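Long-range contact in putative hydrolase (Bacteroides ovatus, PDB 4HBS), which is of unconfirmed function but is probably a hydrolase built on a five-bladed beta-propeller: residues 256-268 / 273-286. Numbering follows the deposited sequence.
Sequences LGSQWEYYVADPQ and WTTQYPSTQDAENS
Ser286 OG is gripped twice: it accepts from Ala265 N at 2.8 Å and donates to Asp282 O. Through this hydroxyl the chain following Asp282 is tied to strand 260-265, in the outer hairpin of one antiparallel sheet of the five-bladed beta-propeller. Strand 271-274 is the outermost strand here, and the chain leaving it folds back over the hairpin to reach helix 280-285. Tyr262 and Thr274 form a hydrogen-bonded antiparallel pair; Tyr262 N lies 2.7 Å from Thr274 O and Thr274 N lies 3.0 Å from Tyr262 O.

The two faces of the hairpin pack differently. On the helix side, Tyr277 CA and Pro278 CD both sit over the Tyr262 ring as CH-pi contacts, with Pro278 CD 3.5 Å from Tyr262 CG. The Tyr277 ring turns its edge to the same ring in a T-shaped pair, planes at 84°. Beyond the contact, Tyr262 OH bonds His220, which also stacks on Tyr277. Val264 CG2 reaches Pro278 CB and the CB of Asp282, and Val264 CG1 packs on Thr274 CG2 at 3.4 Å.

On the other face, Trp273 lies between Tyr263 and the Glu261 carboxylate, which is also salt-bridged to Arg250. With CG anti to the backbone N (chi1 -161°), the Tyr263 ring lies obliquely over the indole, planes 33° apart, its CD1 3.5 Å from Trp273 CE2. Tyr263 CB stands over the six-membered ring, 3.7 Å from its centroid.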
# COMPACT_ATOMS: atom_id res chain seq x y z
N LEU A 256 18.61 3.49 2.58
CA LEU A 256 17.54 3.40 3.58
C LEU A 256 18.13 3.11 4.99
O LEU A 256 17.58 3.58 5.98
CB LEU A 256 16.52 2.32 3.16
CG LEU A 256 15.19 2.23 3.90
CD1 LEU A 256 14.53 3.59 4.05
CD2 LEU A 256 14.26 1.30 3.17
N GLY A 257 19.27 2.40 5.04
CA GLY A 257 19.96 2.10 6.29
C GLY A 257 20.76 3.24 6.91
O GLY A 257 21.38 3.03 7.96
N SER A 258 20.77 4.47 6.28
CA SER A 258 21.46 5.66 6.81
C SER A 258 20.91 6.07 8.15
O SER A 258 19.85 5.58 8.54
CB SER A 258 21.25 6.86 5.89
OG SER A 258 21.47 6.57 4.53
N GLN A 259 21.55 7.04 8.81
CA GLN A 259 21.05 7.56 10.08
C GLN A 259 19.74 8.30 9.84
O GLN A 259 19.62 9.08 8.88
CB GLN A 259 22.08 8.49 10.75
CG GLN A 259 21.56 9.16 12.02
CD GLN A 259 22.66 9.36 13.04
OE1 GLN A 259 23.52 10.23 12.89
NE2 GLN A 259 22.66 8.55 14.10
N TRP A 260 18.74 8.02 10.68
CA TRP A 260 17.44 8.67 10.58
C TRP A 260 17.41 9.88 11.48
O TRP A 260 18.03 9.87 12.55
CB TRP A 260 16.31 7.70 10.98
CG TRP A 260 15.97 6.67 9.96
CD1 TRP A 260 16.75 6.24 8.92
CD2 TRP A 260 14.79 5.87 9.93
NE1 TRP A 260 16.10 5.26 8.22
CE2 TRP A 260 14.89 5.01 8.81
CE3 TRP A 260 13.65 5.79 10.74
CZ2 TRP A 260 13.87 4.12 8.47
CZ3 TRP A 260 12.65 4.90 10.40
CH2 TRP A 260 12.78 4.05 9.30
N GLU A 261 16.69 10.92 11.04
CA GLU A 261 16.45 12.11 11.85
C GLU A 261 14.98 12.44 11.70
O GLU A 261 14.40 12.24 10.63
CB GLU A 261 17.37 13.28 11.51
CG GLU A 261 17.49 13.63 10.05
CD GLU A 261 18.32 14.88 9.80
OE1 GLU A 261 19.02 15.33 10.72
OE2 GLU A 261 18.24 15.41 8.66
N TYR A 262 14.36 12.86 12.80
CA TYR A 262 12.93 13.06 12.93
C TYR A 262 12.56 14.52 13.04
O TYR A 262 13.17 15.24 13.83
CB TYR A 262 12.44 12.29 14.19
CG TYR A 262 12.91 10.85 14.20
CD1 TYR A 262 14.16 10.51 14.70
CD2 TYR A 262 12.14 9.84 13.64
CE1 TYR A 262 14.64 9.20 14.64
CE2 TYR A 262 12.59 8.52 13.59
CZ TYR A 262 13.84 8.20 14.11
OH TYR A 262 14.32 6.92 14.07
N TYR A 263 11.56 14.96 12.26
CA TYR A 263 11.06 16.34 12.31
C TYR A 263 10.07 16.36 13.46
O TYR A 263 9.01 15.74 13.39
CB TYR A 263 10.42 16.71 10.96
CG TYR A 263 10.26 18.18 10.67
CD1 TYR A 263 11.35 19.05 10.70
CD2 TYR A 263 9.06 18.68 10.14
CE1 TYR A 263 11.24 20.38 10.31
CE2 TYR A 263 8.93 20.02 9.79
CZ TYR A 263 10.02 20.86 9.85
OH TYR A 263 9.90 22.19 9.50
N VAL A 264 10.49 16.97 14.58
CA VAL A 264 9.72 17.01 15.82
C VAL A 264 9.61 18.46 16.28
O VAL A 264 10.55 19.23 16.11
CB VAL A 264 10.31 16.04 16.90
CG1 VAL A 264 11.77 16.30 17.15
CG2 VAL A 264 9.52 16.10 18.21
N ALA A 265 8.45 18.81 16.86
CA ALA A 265 8.09 20.15 17.27
C ALA A 265 8.34 20.41 18.75
O ALA A 265 7.85 19.66 19.60
CB ALA A 265 6.62 20.40 16.97
N ASP A 266 9.04 21.53 19.06
CA ASP A 266 9.32 21.99 20.43
C ASP A 266 7.99 22.48 21.08
O ASP A 266 6.98 22.62 20.36
CB ASP A 266 10.38 23.13 20.39
N PRO A 267 7.93 22.77 22.42
CA PRO A 267 6.65 23.26 23.00
C PRO A 267 6.18 24.62 22.44
O PRO A 267 4.97 24.90 22.46
CB PRO A 267 6.96 23.35 24.50
CG PRO A 267 8.43 23.43 24.61
CD PRO A 267 8.99 22.67 23.44
N GLN A 268 7.12 25.41 21.86
CA GLN A 268 6.83 26.71 21.25
C GLN A 268 6.37 26.57 19.77
O GLN A 268 6.39 27.56 19.04
CB GLN A 268 8.09 27.62 21.33
CG GLN A 268 8.71 27.75 22.74
CD GLN A 268 9.75 26.70 23.11
OE1 GLN A 268 10.04 25.76 22.36
NE2 GLN A 268 10.30 26.79 24.31
N TRP A 273 15.07 19.19 13.11
CA TRP A 273 15.47 17.80 12.86
C TRP A 273 16.32 17.28 14.03
O TRP A 273 17.30 17.93 14.40
CB TRP A 273 16.24 17.70 11.54
CG TRP A 273 15.39 17.95 10.33
CD1 TRP A 273 15.26 19.12 9.64
CD2 TRP A 273 14.48 17.02 9.73
NE1 TRP A 273 14.35 18.97 8.62
CE2 TRP A 273 13.84 17.69 8.66
CE3 TRP A 273 14.14 15.68 9.99
CZ2 TRP A 273 12.89 17.06 7.85
CZ3 TRP A 273 13.24 15.05 9.16
CH2 TRP A 273 12.60 15.74 8.12
N THR A 274 15.92 16.13 14.62
CA THR A 274 16.66 15.51 15.72
C THR A 274 16.95 14.07 15.38
O THR A 274 16.15 13.43 14.72
CB THR A 274 15.89 15.60 17.05
OG1 THR A 274 16.78 15.23 18.10
CG2 THR A 274 14.71 14.69 17.11
N THR A 275 18.07 13.54 15.89
CA THR A 275 18.44 12.15 15.65
C THR A 275 17.71 11.21 16.61
O THR A 275 17.66 10.00 16.34
CB THR A 275 19.95 12.00 15.76
OG1 THR A 275 20.41 12.73 16.90
CG2 THR A 275 20.66 12.47 14.51
N GLN A 276 17.11 11.74 17.72
CA GLN A 276 16.41 10.90 18.70
C GLN A 276 14.99 10.58 18.25
O GLN A 276 14.23 11.48 17.89
CB GLN A 276 16.38 11.60 20.08
CG GLN A 276 15.90 10.71 21.25
CD GLN A 276 16.80 9.51 21.48
OE1 GLN A 276 17.94 9.64 21.93
NE2 GLN A 276 16.30 8.30 21.18
N TYR A 277 14.62 9.28 18.32
CA TYR A 277 13.27 8.82 17.99
C TYR A 277 12.27 9.50 18.95
O TYR A 277 12.47 9.43 20.16
CB TYR A 277 13.19 7.29 18.10
CG TYR A 277 11.78 6.75 18.05
CD1 TYR A 277 11.08 6.68 16.85
CD2 TYR A 277 11.13 6.32 19.21
CE1 TYR A 277 9.77 6.19 16.80
CE2 TYR A 277 9.83 5.83 19.17
CZ TYR A 277 9.15 5.77 17.96
OH TYR A 277 7.87 5.29 17.93
N PRO A 278 11.23 10.19 18.44
CA PRO A 278 10.33 10.92 19.35
C PRO A 278 9.34 10.05 20.08
O PRO A 278 8.96 8.99 19.58
CB PRO A 278 9.60 11.87 18.40
CG PRO A 278 9.52 11.11 17.14
CD PRO A 278 10.84 10.42 17.04
N SER A 279 8.82 10.55 21.21
CA SER A 279 7.75 9.86 21.91
C SER A 279 6.49 10.01 21.06
O SER A 279 6.39 10.97 20.29
CB SER A 279 7.54 10.47 23.30
OG SER A 279 7.04 11.79 23.20
N THR A 280 5.55 9.07 21.16
CA THR A 280 4.29 9.14 20.39
C THR A 280 3.60 10.51 20.63
O THR A 280 3.18 11.16 19.67
CB THR A 280 3.39 7.96 20.76
OG1 THR A 280 3.94 6.79 20.14
CG2 THR A 280 1.94 8.15 20.33
N GLN A 281 3.54 10.96 21.91
CA GLN A 281 2.97 12.25 22.31
C GLN A 281 3.62 13.39 21.52
O GLN A 281 2.91 14.24 20.99
CB GLN A 281 3.19 12.44 23.82
CG GLN A 281 2.53 13.68 24.43
CD GLN A 281 2.96 13.84 25.88
OE1 GLN A 281 2.66 12.98 26.74
NE2 GLN A 281 3.69 14.92 26.20
N ASP A 282 4.98 13.38 21.42
CA ASP A 282 5.73 14.40 20.69
C ASP A 282 5.54 14.28 19.18
O ASP A 282 5.46 15.31 18.52
CB ASP A 282 7.22 14.35 21.02
CG ASP A 282 7.53 14.90 22.40
OD1 ASP A 282 6.90 15.91 22.81
OD2 ASP A 282 8.44 14.34 23.06
N ALA A 283 5.47 13.06 18.63
CA ALA A 283 5.25 12.90 17.18
C ALA A 283 3.87 13.47 16.77
O ALA A 283 3.76 14.09 15.72
CB ALA A 283 5.36 11.43 16.79
N GLU A 284 2.83 13.33 17.64
CA GLU A 284 1.49 13.86 17.37
C GLU A 284 1.44 15.41 17.45
O GLU A 284 0.70 16.03 16.68
CB GLU A 284 0.47 13.24 18.33
CG GLU A 284 0.21 11.78 18.02
CD GLU A 284 -0.86 11.11 18.85
OE1 GLU A 284 -1.87 11.78 19.17
OE2 GLU A 284 -0.72 9.89 19.12
N ASN A 285 2.26 16.03 18.34
CA ASN A 285 2.35 17.50 18.43
C ASN A 285 3.05 18.09 17.18
O ASN A 285 2.89 19.27 16.89
CB ASN A 285 3.12 17.95 19.69
CG ASN A 285 2.48 17.55 21.00
OD1 ASN A 285 1.25 17.51 21.13
ND2 ASN A 285 3.31 17.27 22.01
N SER A 286 3.84 17.24 16.47
CA SER A 286 4.61 17.57 15.27
C SER A 286 3.88 17.19 13.96
O SER A 286 4.53 16.80 12.99
CB SER A 286 5.95 16.84 15.32
OG SER A 286 6.47 16.87 16.63